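PDB 4TR9: fructose-bisphosphate aldolase from Plasmodium falciparum, which is a class I fructose-bisphosphate aldolase with the TIM-barrel fold, found here as a four-chain assembly with a ligand bound. Local coordinates for residues T251-V256 against A287-N292; S283-S288 against G347-G352. All blocks are in the same frame, centred on the assembly; numbering follows the deposited sequence.

Interaction 1 (T251-V256 against A287-N292); sequences TTTQDV and ASVNLN
Thr253 and Asn290 meet through their polar ends. The hydroxyl OG1 of Thr253 lies 2.9 Å from OD1 of Asn290. Thr253 OG1 is also hydrogen-bonded to Ser293 OG, one turn after Val289, and this is its stronger partner. OG1 stands opposite the backbone N (chi1 177°), which turns it to the helix 284-295. There it also touches a methyl: CG1 of Val289 is 3.5 Å from Thr253 OG1, and the two side chains cross at about a right angle. Deeper in, CG1 of Val256 packs across the amide, 4.2 Å from Asn290 CG. The amide is held from its other end, because Asn290 ND2 is hydrogen-bonded to Gln282 OE1. Behind Thr253 the helix start is pinned by Asp255. Its OD2 accepts from Thr252 N at 3.2 Å, with the donor 38° above the carboxylate plane. Thr252 is the N-cap, and this bond from its backbone N to the side chain three residues on is one half of a capping box. The contact joins the start of helix 253-267 to helix 284-295, successive helices on the outside of a TIM barrel, with strand 274-277 between them in the chain.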
ATOM      1  N   THR A 251     -28.365 -19.163  12.290  1.00 89.90           N
ATOM      2  CA  THR A 251     -27.077 -19.835  12.161  1.00 78.81           C
ATOM      3  C   THR A 251     -26.777 -20.698  13.380  1.00 73.23           C
ATOM      4  O   THR A 251     -26.889 -20.244  14.519  1.00 75.87           O
ATOM      5  CB  THR A 251     -25.927 -18.826  11.967  1.00 70.89           C
ATOM      6  OG1 THR A 251     -25.880 -17.933  13.088  1.00 75.56           O
ATOM      7  CG2 THR A 251     -26.127 -18.023  10.691  1.00 69.00           C
ATOM      8  N   THR A 252     -26.393 -21.946  13.132  1.00 72.82           N
ATOM      9  CA  THR A 252     -26.046 -22.867  14.206  1.00 70.32           C
ATOM     10  C   THR A 252     -24.630 -22.602  14.708  1.00 59.34           C
ATOM     11  O   THR A 252     -23.900 -21.795  14.133  1.00 53.54           O
ATOM     12  CB  THR A 252     -26.160 -24.333  13.752  1.00 79.65           C
ATOM     13  OG1 THR A 252     -25.291 -24.558  12.636  1.00 82.26           O
ATOM     14  CG2 THR A 252     -27.591 -24.654  13.348  1.00 78.47           C
ATOM     15  N   THR A 253     -24.248 -23.286  15.781  1.00 61.11           N
ATOM     16  CA  THR A 253     -22.939 -23.079  16.391  1.00 49.47           C
ATOM     17  C   THR A 253     -21.814 -23.660  15.536  1.00 48.16           C
ATOM     18  O   THR A 253     -20.672 -23.207  15.615  1.00 41.36           O
ATOM     19  CB  THR A 253     -22.872 -23.697  17.803  1.00 50.91           C
ATOM     20  OG1 THR A 253     -21.551 -23.538  18.335  1.00 43.24           O
ATOM     21  CG2 THR A 253     -23.225 -25.177  17.762  1.00 48.41           C
ATOM     22  N   GLN A 254     -22.137 -24.657  14.719  1.00 60.95           N
ATOM     23  CA  GLN A 254     -21.148 -25.252  13.826  1.00 58.65           C
ATOM     24  C   GLN A 254     -20.866 -24.331  12.645  1.00 53.65           C
ATOM     25  O   GLN A 254     -19.770 -24.346  12.084  1.00 47.74           O
ATOM     26  CB  GLN A 254     -21.614 -26.622  13.331  1.00 62.09           C
ATOM     27  CG  GLN A 254     -21.522 -27.720  14.377  1.00 70.50           C
ATOM     28  CD  GLN A 254     -21.761 -29.099  13.795  1.00 87.20           C
ATOM     29  OE1 GLN A 254     -22.240 -29.236  12.669  1.00 89.58           O
ATOM     30  NE2 GLN A 254     -21.423 -30.132  14.559  1.00 81.04           N
ATOM     31  N   ASP A 255     -21.861 -23.533  12.269  1.00 53.13           N
ATOM     32  CA  ASP A 255     -21.676 -22.527  11.231  1.00 54.76           C
ATOM     33  C   ASP A 255     -20.712 -21.454  11.723  1.00 46.83           C
ATOM     34  O   ASP A 255     -19.913 -20.921  10.954  1.00 45.04           O
ATOM     35  CB  ASP A 255     -23.014 -21.904  10.828  1.00 63.64           C
ATOM     36  CG  ASP A 255     -23.935 -22.895  10.143  1.00 74.30           C
ATOM     37  OD1 ASP A 255     -23.425 -23.843   9.511  1.00 74.61           O
ATOM     38  OD2 ASP A 255     -25.169 -22.723  10.233  1.00 81.65           O
ATOM     39  N   VAL A 256     -20.796 -21.147  13.014  1.00 46.12           N
ATOM     40  CA  VAL A 256     -19.871 -20.211  13.641  1.00 40.37           C
ATOM     41  C   VAL A 256     -18.458 -20.785  13.643  1.00 36.94           C
ATOM     42  O   VAL A 256     -17.500 -20.099  13.289  1.00 34.96           O
ATOM     43  CB  VAL A 256     -20.296 -19.878  15.087  1.00 43.43           C
ATOM     44  CG1 VAL A 256     -19.192 -19.120  15.809  1.00 36.24           C
ATOM     45  CG2 VAL A 256     -21.592 -19.084  15.091  1.00 44.62           C
ATOM     46  N   ALA A 287     -20.841 -18.579  24.565  1.00 47.59           N
ATOM     47  CA  ALA A 287     -19.423 -18.273  24.406  1.00 45.30           C
ATOM     48  C   ALA A 287     -18.582 -19.528  24.608  1.00 43.15           C
ATOM     49  O   ALA A 287     -17.491 -19.653  24.052  1.00 41.15           O
ATOM     50  CB  ALA A 287     -18.999 -17.186  25.379  1.00 42.61           C
ATOM     51  N   SER A 288     -19.099 -20.455  25.409  1.00 42.73           N
ATOM     52  CA  SER A 288     -18.421 -21.721  25.660  1.00 43.04           C
ATOM     53  C   SER A 288     -18.749 -22.735  24.572  1.00 41.84           C
ATOM     54  O   SER A 288     -17.885 -23.497  24.140  1.00 40.65           O
ATOM     55  CB  SER A 288     -18.810 -22.278  27.031  1.00 46.19           C
ATOM     56  OG  SER A 288     -18.427 -21.394  28.070  1.00 45.92           O
ATOM     57  N   VAL A 289     -20.005 -22.738  24.135  1.00 40.62           N
ATOM     58  CA  VAL A 289     -20.453 -23.649  23.090  1.00 41.65           C
ATOM     59  C   VAL A 289     -19.756 -23.344  21.766  1.00 39.78           C
ATOM     60  O   VAL A 289     -19.268 -24.249  21.090  1.00 41.83           O
ATOM     61  CB  VAL A 289     -21.982 -23.578  22.898  1.00 43.00           C
ATOM     62  CG1 VAL A 289     -22.408 -24.374  21.677  1.00 40.46           C
ATOM     63  CG2 VAL A 289     -22.695 -24.084  24.145  1.00 42.83           C
ATOM     64  N   ASN A 290     -19.703 -22.064  21.409  1.00 45.15           N
ATOM     65  CA  ASN A 290     -19.060 -21.645  20.168  1.00 39.73           C
ATOM     66  C   ASN A 290     -17.559 -21.915  20.177  1.00 38.07           C
ATOM     67  O   ASN A 290     -17.001 -22.362  19.178  1.00 39.22           O
ATOM     68  CB  ASN A 290     -19.323 -20.162  19.902  1.00 35.86           C
ATOM     69  CG  ASN A 290     -20.782 -19.873  19.604  1.00 37.06           C
ATOM     70  OD1 ASN A 290     -21.496 -20.719  19.065  1.00 40.75           O
ATOM     71  ND2 ASN A 290     -21.232 -18.675  19.956  1.00 43.15           N
ATOM     72  N   LEU A 291     -16.912 -21.644  21.307  1.00 38.35           N
ATOM     73  CA  LEU A 291     -15.489 -21.930  21.456  1.00 38.94           C
ATOM     74  C   LEU A 291     -15.239 -23.429  21.340  1.00 43.78           C
ATOM     75  O   LEU A 291     -14.214 -23.863  20.812  1.00 41.73           O
ATOM     76  CB  LEU A 291     -14.967 -21.404  22.796  1.00 35.18           C
ATOM     77  CG  LEU A 291     -13.499 -21.697  23.118  1.00 33.44           C
ATOM     78  CD1 LEU A 291     -12.583 -21.090  22.066  1.00 30.14           C
ATOM     79  CD2 LEU A 291     -13.138 -21.189  24.505  1.00 37.77           C
ATOM     80  N   ASN A 292     -16.187 -24.216  21.837  1.00 36.98           N
ATOM     81  CA  ASN A 292     -16.118 -25.666  21.728  1.00 43.22           C
ATOM     82  C   ASN A 292     -16.285 -26.123  20.284  1.00 40.31           C
ATOM     83  O   ASN A 292     -15.584 -27.025  19.825  1.00 38.43           O
ATOM     84  CB  ASN A 292     -17.182 -26.319  22.612  1.00 48.75           C
ATOM     85  CG  ASN A 292     -17.194 -27.828  22.489  1.00 51.03           C
ATOM     86  OD1 ASN A 292     -16.429 -28.522  23.159  1.00 51.03           O
ATOM     87  ND2 ASN A 292     -18.067 -28.347  21.633  1.00 57.70           N
TER

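Interaction 2 (S283-S288 against G347-G352); sequences SEEEAS and GKYKGG
Tyr349 reaches helix 284-295 with its ring and ends on the carboxylate of Glu285. Its hydroxyl OH donates to Glu285 OE2 over 2.6 Å. The acceptor is met on its syn side, with the donor 25° out of the carboxylate plane. OE2 sits at the ring's edge, near the ring plane. The carboxylate and ring planes are 31° apart, so the two flat groups are tilted but far from perpendicular. Glu285 CG lies opposite the backbone N (chi1 -171°), and the chain then bends at chi2 (64°), which brings a carboxylate that starts on the flank of the helix round to the tyrosine.

One turn on, Ser288 packs against the same ring. Its CB is 3.7 Å from Tyr349 CE2 and comes at the ring obliquely. The serine hydroxyl has other work: OG is hydrogen-bonded to Asn341 OD1. Arg337, Ala340 and Leu343 of helix 327-346 also touch the tyrosine side chain, so it is wedged between two helices. The chain leaves helix 327-346 at Gly347, which has positive phi and is the C-prime residue of a Schellman motif, with bonds from Lys348 N to Leu343 O and Gly347 N to Ala344 O. Tyr349 follows two residues later.

The short bond uses a neutral hydroxyl, but the surroundings of the carboxylate are mixed. Gly351 O lies 3.0 Å from Glu285 OE2. Both are acceptors, so this is a close approach without a bond. On the other oxygen, Glu285 OE1 makes a long, weak ion pair with Arg337. The hydroxyl and the arginine probably favour the ionised carboxylate, while the nearby carbonyl would work slightly against it. The phenol bond is the only hydrogen bond found between the two segments.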
ATOM      1  N   SER A 283     -23.666 -14.695  25.313  1.00 55.94           N
ATOM      2  CA  SER A 283     -23.959 -15.167  26.660  1.00 52.34           C
ATOM      3  C   SER A 283     -22.831 -16.073  27.133  1.00 48.32           C
ATOM      4  O   SER A 283     -22.008 -16.515  26.332  1.00 48.98           O
ATOM      5  CB  SER A 283     -25.299 -15.904  26.702  1.00 57.81           C
ATOM      6  OG  SER A 283     -25.274 -17.057  25.878  1.00 59.73           O
ATOM      7  N   GLU A 284     -22.790 -16.341  28.434  1.00 45.80           N
ATOM      8  CA  GLU A 284     -21.744 -17.180  29.009  1.00 44.36           C
ATOM      9  C   GLU A 284     -21.717 -18.564  28.375  1.00 46.40           C
ATOM     10  O   GLU A 284     -20.654 -19.073  28.022  1.00 48.15           O
ATOM     11  CB  GLU A 284     -21.929 -17.311  30.521  1.00 49.72           C
ATOM     12  CG  GLU A 284     -21.601 -16.056  31.307  1.00 50.81           C
ATOM     13  CD  GLU A 284     -21.732 -16.267  32.801  1.00 54.99           C
ATOM     14  OE1 GLU A 284     -22.505 -17.159  33.210  1.00 61.82           O
ATOM     15  OE2 GLU A 284     -21.056 -15.549  33.569  1.00 60.40           O
ATOM     16  N   GLU A 285     -22.893 -19.165  28.230  1.00 53.10           N
ATOM     17  CA  GLU A 285     -23.000 -20.520  27.705  1.00 52.68           C
ATOM     18  C   GLU A 285     -22.642 -20.586  26.223  1.00 48.65           C
ATOM     19  O   GLU A 285     -21.874 -21.450  25.802  1.00 50.40           O
ATOM     20  CB  GLU A 285     -24.409 -21.070  27.928  1.00 54.67           C
ATOM     21  CG  GLU A 285     -24.554 -22.546  27.599  1.00 59.78           C
ATOM     22  CD  GLU A 285     -23.714 -23.430  28.501  1.00 67.73           C
ATOM     23  OE1 GLU A 285     -23.497 -23.055  29.673  1.00 75.60           O
ATOM     24  OE2 GLU A 285     -23.265 -24.501  28.038  1.00 76.46           O
ATOM     25  N   GLU A 286     -23.197 -19.670  25.436  1.00 51.89           N
ATOM     26  CA  GLU A 286     -22.949 -19.649  23.998  1.00 49.10           C
ATOM     27  C   GLU A 286     -21.489 -19.334  23.683  1.00 41.01           C
ATOM     28  O   GLU A 286     -20.961 -19.771  22.662  1.00 41.51           O
ATOM     29  CB  GLU A 286     -23.867 -18.637  23.309  1.00 48.77           C
ATOM     30  CG  GLU A 286     -25.334 -19.040  23.308  1.00 57.83           C
ATOM     31  CD  GLU A 286     -26.219 -18.023  22.615  1.00 77.52           C
ATOM     32  OE1 GLU A 286     -25.715 -16.936  22.260  1.00 74.67           O
ATOM     33  OE2 GLU A 286     -27.420 -18.310  22.424  1.00 96.20           O
ATOM     34  N   ALA A 287     -20.841 -18.579  24.565  1.00 47.59           N
ATOM     35  CA  ALA A 287     -19.423 -18.273  24.406  1.00 45.30           C
ATOM     36  C   ALA A 287     -18.582 -19.528  24.608  1.00 43.15           C
ATOM     37  O   ALA A 287     -17.491 -19.653  24.052  1.00 41.15           O
ATOM     38  CB  ALA A 287     -18.999 -17.186  25.379  1.00 42.61           C
ATOM     39  N   SER A 288     -19.099 -20.455  25.409  1.00 42.73           N
ATOM     40  CA  SER A 288     -18.421 -21.721  25.660  1.00 43.04           C
ATOM     41  C   SER A 288     -18.749 -22.735  24.572  1.00 41.84           C
ATOM     42  O   SER A 288     -17.885 -23.497  24.140  1.00 40.65           O
ATOM     43  CB  SER A 288     -18.810 -22.278  27.031  1.00 46.19           C
ATOM     44  OG  SER A 288     -18.427 -21.394  28.070  1.00 45.92           O
ATOM     45  N   GLY A 347     -12.422 -29.295  22.918  1.00 42.70           N
ATOM     46  CA  GLY A 347     -13.568 -29.723  22.139  1.00 43.91           C
ATOM     47  C   GLY A 347     -14.338 -30.801  22.875  1.00 53.37           C
ATOM     48  O   GLY A 347     -15.077 -31.578  22.271  1.00 55.76           O
ATOM     49  N   LYS A 348     -14.160 -30.846  24.192  1.00 49.17           N
ATOM     50  CA  LYS A 348     -14.819 -31.848  25.020  1.00 52.64           C
ATOM     51  C   LYS A 348     -15.787 -31.204  26.005  1.00 52.67           C
ATOM     52  O   LYS A 348     -15.945 -31.677  27.131  1.00 56.51           O
ATOM     53  CB  LYS A 348     -13.782 -32.684  25.774  1.00 53.96           C
ATOM     54  CG  LYS A 348     -12.735 -33.332  24.880  1.00 60.87           C
ATOM     55  CD  LYS A 348     -13.371 -34.252  23.845  1.00 65.24           C
ATOM     56  CE  LYS A 348     -14.089 -35.419  24.504  1.00 81.45           C
ATOM     57  NZ  LYS A 348     -14.713 -36.324  23.500  1.00 81.10           N
ATOM     58  N   TYR A 349     -16.431 -30.122  25.580  1.00 50.73           N
ATOM     59  CA  TYR A 349     -17.413 -29.447  26.421  1.00 52.60           C
ATOM     60  C   TYR A 349     -18.836 -29.718  25.944  1.00 62.88           C
ATOM     61  O   TYR A 349     -19.274 -29.181  24.926  1.00 64.39           O
ATOM     62  CB  TYR A 349     -17.156 -27.940  26.457  1.00 45.81           C
ATOM     63  CG  TYR A 349     -18.215 -27.174  27.219  1.00 44.73           C
ATOM     64  CD1 TYR A 349     -18.286 -27.244  28.603  1.00 51.09           C
ATOM     65  CD2 TYR A 349     -19.146 -26.386  26.554  1.00 44.82           C
ATOM     66  CE1 TYR A 349     -19.253 -26.551  29.306  1.00 53.23           C
ATOM     67  CE2 TYR A 349     -20.117 -25.688  27.249  1.00 49.95           C
ATOM     68  CZ  TYR A 349     -20.165 -25.774  28.625  1.00 53.41           C
ATOM     69  OH  TYR A 349     -21.127 -25.084  29.325  1.00 53.40           O
ATOM     70  N   LYS A 350     -19.551 -30.553  26.688  1.00 66.14           N
ATOM     71  CA  LYS A 350     -20.946 -30.841  26.386  1.00 72.47           C
ATOM     72  C   LYS A 350     -21.817 -29.661  26.799  1.00 76.62           C
ATOM     73  O   LYS A 350     -21.385 -28.806  27.574  1.00 78.05           O
ATOM     74  CB  LYS A 350     -21.406 -32.123  27.089  1.00 81.75           C
ATOM     75  CG  LYS A 350     -20.986 -33.419  26.394  1.00107.95           C
ATOM     76  CD  LYS A 350     -19.495 -33.694  26.534  1.00 93.67           C
ATOM     77  CE  LYS A 350     -19.079 -34.924  25.744  1.00 91.52           C
ATOM     78  NZ  LYS A 350     -17.610 -35.161  25.821  1.00 78.83           N
ATOM     79  N   GLY A 351     -23.041 -29.617  26.278  1.00 88.75           N
ATOM     80  CA  GLY A 351     -23.953 -28.519  26.546  1.00 87.42           C
ATOM     81  C   GLY A 351     -24.262 -28.326  28.019  1.00 94.45           C
ATOM     82  O   GLY A 351     -24.379 -27.196  28.494  1.00 87.39           O
ATOM     83  N   GLY A 352     -24.392 -29.433  28.744  1.00 90.92           N
ATOM     84  CA  GLY A 352     -24.683 -29.385  30.164  1.00 87.79           C
ATOM     85  C   GLY A 352     -24.895 -30.762  30.760  1.00 95.33           C
ATOM     86  O   GLY A 352     -25.906 -31.017  31.416  1.00 97.94           O
TER

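In the fold
Both interactions use helix 284-295 and share Ala287 and Ser288; their centres are about 8 Å apart. Interaction 1 ties this helix to the start of helix 253-267, and interaction 2 ties it to the tail after helix 327-346. Asn292, from the 287-292 segment, joins the two: its OD1 is 2.9 Å from Tyr349 N, a probable hydrogen bond. Val289 N also packs 4.3 Å from Tyr349 CE2. No residue of the four segments belongs to the pocket that holds n'-[(e)-(2,4-dichlorophenyl)methylidene]-3,4-dihydroxybenzohydrazide. That pocket includes Lys237, directly after strand 235-236, the barrel strand that precedes helix 253-267. Interaction 1 lies between two outer helices; interaction 2 lies between one of them and the segment after helix 327-346.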